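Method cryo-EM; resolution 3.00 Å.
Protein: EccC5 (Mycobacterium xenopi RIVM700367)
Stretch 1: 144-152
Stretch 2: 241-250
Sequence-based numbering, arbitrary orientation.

Stretch 1 (144-152) GSSRMWERQ
Stretch 2 (241-250) LAFSHGPDHV

Residues 144-152 and 241-250 of EccC5 belong to one chain, and no two residues that touch across the stretches are closer than 95 positions in sequence. The first stretch is irregular throughout. It opens with Gly-144 at phi/psi 96/-62, where a side chain would jam against the preceding carbonyl, and continues as a type II beta turn from Ser-145 to Met-148, with Ser-146 at -69/136 and Arg-147 at 56/41. From Trp-149 (-87/150) to Glu-150 (-123/140) the backbone is extended. The second stretch enters as the end of a helix, 241-244; His-245 (-118/137) is the first residue to leave helical angles, although its N still bonds to Leu-241 O at 2.9 Å. A tight bend follows, in which Gly-246 O accepts from His-249 N and Val-250 N, both at 3.2 Å. The register is set by CA-CA distances of 5.8 Å for Ser-146 and Phe-243, 4.4 Å for Arg-147 and Ser-244, and 6.7 Å for Arg-151 and His-249, the numbering rising in the same sense along both stretches. Together the stretches bury 556 Å².

Both hydrogen bonds across the interface end on backbone carbonyl oxygens. Arg-147 N donates to Phe-243 O at 2.9 Å with an N-H...O angle of 146°, joining the beta turn to the last helical turn. Beside it, Arg-147 CA lies 3.3 Å from Ser-244 O in a CA-H...O contact (145° at H), and Trp-149 CD1 approaches the same Ser-244 O at 3.0 Å, near the indole plane. A weak hydrogen bond runs from His-249 ND1 to Trp-149 O (3.3 Å, 121°). Within the second stretch, His-245 ND1 donates to Ser-244 OG at 2.6 Å; the serine is p (61°) and the histidine m, with chi2 70°.

Aromatic and CH contacts fill the space around these bonds. Trp-149 (m, chi2 98°) points toward the second stretch, and its CB sits over one face of the His-245 ring, 4.1 Å from His-245 CD2. The indole five-membered ring and this imidazole form an oblique pair, with centroids 5.2 Å apart and planes at 31°. His-249 (m, chi2 164°) also points toward its partner; Arg-151 CB lies over its face, 4.2 Å from the ring centroid and 15° off the normal. Arg-151 is t at chi1, and its end leads away to hydrogen bonds elsewhere in the structure.

Packing of the Arg-147 and Phe-243 side chains completes the contact. The Arg-147 side chain is extended (m, t, t; chi4 165°) and follows the second stretch beyond the helix: Arg-147 CG is 4.0 Å from His-245 O, CD is 3.7 Å from Gly-246 CA, and NE is 3.5 Å from Pro-247 CD, which lies over one face of the guanidinium. Phe-243 (t, chi2 74°) starts away from the first stretch, but its ring returns to it, placing CE1 3.8 Å from Ser-146 CA and CZ 3.9 Å from Ser-145 O.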

ATOM      1  N   GLY C 144      15.298 -32.604  -1.886  1.00 81.93           N
ATOM      2  CA  GLY C 144      15.668 -32.394  -0.498  1.00 81.93           C
ATOM      3  C   GLY C 144      14.728 -33.047   0.492  1.00 81.93           C
ATOM      4  O   GLY C 144      15.145 -33.909   1.268  1.00 81.93           O
ATOM      5  N   SER C 145      13.466 -32.638   0.488  1.00 83.84           N
ATOM      6  CA  SER C 145      12.422 -33.322   1.236  1.00 83.84           C
ATOM      7  C   SER C 145      11.662 -34.327   0.389  1.00 83.84           C
ATOM      8  O   SER C 145      10.679 -34.898   0.866  1.00 83.84           O
ATOM      9  CB  SER C 145      11.436 -32.315   1.829  1.00 83.84           C
ATOM     10  OG  SER C 145      12.040 -31.527   2.833  1.00 83.84           O
ATOM     11  N   SER C 146      12.074 -34.536  -0.853  1.00 85.02           N
ATOM     12  CA  SER C 146      11.333 -35.397  -1.759  1.00 85.02           C
ATOM     13  C   SER C 146      11.432 -36.849  -1.325  1.00 85.02           C
ATOM     14  O   SER C 146      12.506 -37.330  -0.963  1.00 85.02           O
ATOM     15  CB  SER C 146      11.868 -35.240  -3.180  1.00 85.02           C
ATOM     16  OG  SER C 146      11.088 -35.936  -4.132  1.00 85.02           O
ATOM     17  N   ARG C 147      10.290 -37.534  -1.360  1.00 86.70           N
ATOM     18  CA  ARG C 147      10.194 -38.981  -1.191  1.00 86.70           C
ATOM     19  C   ARG C 147      10.815 -39.457   0.115  1.00 86.70           C
ATOM     20  O   ARG C 147      11.495 -40.481   0.161  1.00 86.70           O
ATOM     21  CB  ARG C 147      10.835 -39.703  -2.359  1.00 86.70           C
ATOM     22  CG  ARG C 147      10.272 -39.369  -3.695  1.00 86.70           C
ATOM     23  CD  ARG C 147      11.145 -40.079  -4.651  1.00 86.70           C
ATOM     24  NE  ARG C 147      10.823 -39.868  -6.038  1.00 86.70           N
ATOM     25  CZ  ARG C 147      11.670 -40.188  -6.997  1.00 86.70           C
ATOM     26  NH1 ARG C 147      12.837 -40.714  -6.671  1.00 86.70           N
ATOM     27  NH2 ARG C 147      11.366 -39.992  -8.264  1.00 86.70           N
ATOM     28  N   MET C 148      10.582 -38.717   1.185  1.00101.67           N
ATOM     29  CA  MET C 148      11.265 -39.038   2.425  1.00101.67           C
ATOM     30  C   MET C 148      10.511 -40.033   3.285  1.00101.67           C
ATOM     31  O   MET C 148      10.927 -40.273   4.420  1.00101.67           O
ATOM     32  CB  MET C 148      11.539 -37.777   3.243  1.00101.67           C
ATOM     33  CG  MET C 148      10.326 -37.051   3.763  1.00101.67           C
ATOM     34  SD  MET C 148      10.883 -35.580   4.648  1.00101.67           S
ATOM     35  CE  MET C 148       9.336 -34.852   5.169  1.00101.67           C
ATOM     36  N   TRP C 149       9.404 -40.592   2.809  1.00104.99           N
ATOM     37  CA  TRP C 149       8.678 -41.525   3.653  1.00104.99           C
ATOM     38  C   TRP C 149       9.179 -42.948   3.543  1.00104.99           C
ATOM     39  O   TRP C 149       9.665 -43.388   2.499  1.00104.99           O
ATOM     40  CB  TRP C 149       7.183 -41.459   3.393  1.00104.99           C
ATOM     41  CG  TRP C 149       6.787 -40.185   3.861  1.00104.99           C
ATOM     42  CD1 TRP C 149       6.594 -39.064   3.138  1.00104.99           C
ATOM     43  CD2 TRP C 149       6.816 -39.784   5.217  1.00104.99           C
ATOM     44  NE1 TRP C 149       6.361 -38.002   3.965  1.00104.99           N
ATOM     45  CE2 TRP C 149       6.508 -38.427   5.254  1.00104.99           C
ATOM     46  CE3 TRP C 149       7.011 -40.465   6.423  1.00104.99           C
ATOM     47  CZ2 TRP C 149       6.397 -37.743   6.432  1.00104.99           C
ATOM     48  CZ3 TRP C 149       6.908 -39.789   7.582  1.00104.99           C
ATOM     49  CH2 TRP C 149       6.607 -38.445   7.588  1.00104.99           C
ATOM     50  N   GLU C 150       9.039 -43.669   4.649  1.00106.09           N
ATOM     51  CA  GLU C 150       9.633 -44.980   4.825  1.00106.09           C
ATOM     52  C   GLU C 150       8.569 -46.012   5.139  1.00106.09           C
ATOM     53  O   GLU C 150       7.648 -45.761   5.918  1.00106.09           O
ATOM     54  CB  GLU C 150      10.684 -44.955   5.929  1.00106.09           C
ATOM     55  CG  GLU C 150      11.911 -44.127   5.592  1.00106.09           C
ATOM     56  CD  GLU C 150      12.747 -44.705   4.455  1.00106.09           C
ATOM     57  OE1 GLU C 150      13.642 -43.992   3.963  1.00106.09           O
ATOM     58  OE2 GLU C 150      12.561 -45.883   4.090  1.00106.09           O
ATOM     59  N   ARG C 151       8.748 -47.188   4.542  1.00113.84           N
ATOM     60  CA  ARG C 151       7.738 -48.232   4.550  1.00113.84           C
ATOM     61  C   ARG C 151       7.453 -48.762   5.944  1.00113.84           C
ATOM     62  O   ARG C 151       6.293 -49.021   6.275  1.00113.84           O
ATOM     63  CB  ARG C 151       8.202 -49.372   3.656  1.00113.84           C
ATOM     64  CG  ARG C 151       7.262 -50.541   3.598  1.00113.84           C
ATOM     65  CD  ARG C 151       7.526 -51.417   2.386  1.00113.84           C
ATOM     66  NE  ARG C 151       7.281 -52.820   2.714  1.00113.84           N
ATOM     67  CZ  ARG C 151       8.140 -53.592   3.373  1.00113.84           C
ATOM     68  NH1 ARG C 151       9.313 -53.110   3.762  1.00113.84           N
ATOM     69  NH2 ARG C 151       7.832 -54.853   3.640  1.00113.84           N
ATOM     70  N   GLN C 152       8.485 -48.907   6.770  1.00123.04           N
ATOM     71  CA  GLN C 152       8.432 -49.813   7.911  1.00123.04           C
ATOM     72  C   GLN C 152       7.413 -49.369   8.965  1.00123.04           C
ATOM     73  O   GLN C 152       7.202 -48.173   9.182  1.00123.04           O
ATOM     74  CB  GLN C 152       9.842 -49.985   8.490  1.00123.04           C
ATOM     75  CG  GLN C 152      10.654 -48.723   8.793  1.00123.04           C
ATOM     76  CD  GLN C 152      10.105 -47.869   9.896  1.00123.04           C
ATOM     77  OE1 GLN C 152       9.527 -48.377  10.848  1.00123.04           O
ATOM     78  NE2 GLN C 152      10.271 -46.561   9.774  1.00123.04           N
ATOM     79  N   LEU C 241       0.932 -37.867  -3.341  1.00 83.55           N
ATOM     80  CA  LEU C 241       1.553 -39.187  -3.290  1.00 83.55           C
ATOM     81  C   LEU C 241       2.884 -39.197  -4.019  1.00 83.55           C
ATOM     82  O   LEU C 241       3.862 -39.768  -3.531  1.00 83.55           O
ATOM     83  CB  LEU C 241       0.667 -40.266  -3.897  1.00 83.55           C
ATOM     84  CG  LEU C 241      -0.465 -41.000  -3.196  1.00 83.55           C
ATOM     85  CD1 LEU C 241       0.095 -41.800  -2.039  1.00 83.55           C
ATOM     86  CD2 LEU C 241      -1.613 -40.152  -2.792  1.00 83.55           C
ATOM     87  N   ALA C 242       2.931 -38.595  -5.205  1.00 83.17           N
ATOM     88  CA  ALA C 242       4.145 -38.649  -6.005  1.00 83.17           C
ATOM     89  C   ALA C 242       5.291 -37.918  -5.331  1.00 83.17           C
ATOM     90  O   ALA C 242       6.430 -38.389  -5.353  1.00 83.17           O
ATOM     91  CB  ALA C 242       3.887 -38.076  -7.392  1.00 83.17           C
ATOM     92  N   PHE C 243       5.018 -36.765  -4.726  1.00 83.55           N
ATOM     93  CA  PHE C 243       6.092 -36.043  -4.060  1.00 83.55           C
ATOM     94  C   PHE C 243       6.537 -36.747  -2.792  1.00 83.55           C
ATOM     95  O   PHE C 243       7.736 -36.910  -2.557  1.00 83.55           O
ATOM     96  CB  PHE C 243       5.681 -34.615  -3.740  1.00 83.55           C
ATOM     97  CG  PHE C 243       6.694 -33.887  -2.921  1.00 83.55           C
ATOM     98  CD1 PHE C 243       7.865 -33.445  -3.487  1.00 83.55           C
ATOM     99  CD2 PHE C 243       6.479 -33.657  -1.583  1.00 83.55           C
ATOM    100  CE1 PHE C 243       8.802 -32.789  -2.733  1.00 83.55           C
ATOM    101  CE2 PHE C 243       7.412 -32.997  -0.827  1.00 83.55           C
ATOM    102  CZ  PHE C 243       8.574 -32.563  -1.403  1.00 83.55           C
ATOM    103  N   SER C 244       5.599 -37.168  -1.953  1.00 86.37           N
ATOM    104  CA  SER C 244       6.025 -37.643  -0.648  1.00 86.37           C
ATOM    105  C   SER C 244       6.481 -39.089  -0.643  1.00 86.37           C
ATOM    106  O   SER C 244       7.275 -39.459   0.220  1.00 86.37           O
ATOM    107  CB  SER C 244       4.906 -37.477   0.371  1.00 86.37           C
ATOM    108  OG  SER C 244       3.781 -38.231  -0.012  1.00 86.37           O
ATOM    109  N   HIS C 245       6.029 -39.917  -1.573  1.00 86.63           N
ATOM    110  CA  HIS C 245       6.371 -41.332  -1.558  1.00 86.63           C
ATOM    111  C   HIS C 245       7.152 -41.715  -2.801  1.00 86.63           C
ATOM    112  O   HIS C 245       6.813 -41.309  -3.912  1.00 86.63           O
ATOM    113  CB  HIS C 245       5.133 -42.188  -1.454  1.00 86.63           C
ATOM    114  CG  HIS C 245       4.371 -41.975  -0.193  1.00 86.63           C
ATOM    115  ND1 HIS C 245       3.672 -40.820   0.068  1.00 86.63           N
ATOM    116  CD2 HIS C 245       4.206 -42.768   0.887  1.00 86.63           C
ATOM    117  CE1 HIS C 245       3.101 -40.912   1.253  1.00 86.63           C
ATOM    118  NE2 HIS C 245       3.412 -42.084   1.771  1.00 86.63           N
ATOM    119  N   GLY C 246       8.186 -42.517  -2.607  1.00 85.75           N
ATOM    120  CA  GLY C 246       9.045 -42.917  -3.689  1.00 85.75           C
ATOM    121  C   GLY C 246       8.371 -43.916  -4.595  1.00 85.75           C
ATOM    122  O   GLY C 246       7.366 -44.528  -4.238  1.00 85.75           O
ATOM    123  N   PRO C 247       8.893 -44.072  -5.810  1.00 84.97           N
ATOM    124  CA  PRO C 247       8.330 -45.063  -6.731  1.00 84.97           C
ATOM    125  C   PRO C 247       8.454 -46.485  -6.248  1.00 84.97           C
ATOM    126  O   PRO C 247       7.733 -47.355  -6.744  1.00 84.97           O
ATOM    127  CB  PRO C 247       9.146 -44.847  -8.006  1.00 84.97           C
ATOM    128  CG  PRO C 247       9.534 -43.437  -7.940  1.00 84.97           C
ATOM    129  CD  PRO C 247       9.831 -43.180  -6.495  1.00 84.97           C
ATOM    130  N   ASP C 248       9.354 -46.763  -5.315  1.00 92.57           N
ATOM    131  CA  ASP C 248       9.494 -48.115  -4.809  1.00 92.57           C
ATOM    132  C   ASP C 248       8.487 -48.456  -3.724  1.00 92.57           C
ATOM    133  O   ASP C 248       8.318 -49.633  -3.408  1.00 92.57           O
ATOM    134  CB  ASP C 248      10.929 -48.334  -4.325  1.00 92.57           C
ATOM    135  CG  ASP C 248      11.317 -47.418  -3.176  1.00 92.57           C
ATOM    136  OD1 ASP C 248      10.511 -46.564  -2.757  1.00 92.57           O
ATOM    137  OD2 ASP C 248      12.459 -47.544  -2.692  1.00 92.57           O
ATOM    138  N   HIS C 249       7.826 -47.463  -3.141  1.00 91.98           N
ATOM    139  CA  HIS C 249       6.830 -47.717  -2.113  1.00 91.98           C
ATOM    140  C   HIS C 249       5.402 -47.578  -2.607  1.00 91.98           C
ATOM    141  O   HIS C 249       4.522 -48.283  -2.113  1.00 91.98           O
ATOM    142  CB  HIS C 249       7.034 -46.776  -0.928  1.00 91.98           C
ATOM    143  CG  HIS C 249       8.337 -46.971  -0.222  1.00 91.98           C
ATOM    144  ND1 HIS C 249       8.856 -46.040   0.649  1.00 91.98           N
ATOM    145  CD2 HIS C 249       9.214 -48.001  -0.239  1.00 91.98           C
ATOM    146  CE1 HIS C 249      10.004 -46.483   1.128  1.00 91.98           C
ATOM    147  NE2 HIS C 249      10.243 -47.672   0.608  1.00 91.98           N
ATOM    148  N   VAL C 250       5.140 -46.679  -3.546  1.00 84.48           N
ATOM    149  CA  VAL C 250       3.798 -46.448  -4.061  1.00 84.48           C
ATOM    150  C   VAL C 250       3.842 -46.468  -5.579  1.00 84.48           C
ATOM    151  O   VAL C 250       4.632 -45.745  -6.188  1.00 84.48           O
ATOM    152  CB  VAL C 250       3.222 -45.111  -3.565  1.00 84.48           C
ATOM    153  CG1 VAL C 250       1.881 -44.867  -4.180  1.00 84.48           C
ATOM    154  CG2 VAL C 250       3.077 -45.127  -2.071  1.00 84.48           C
TER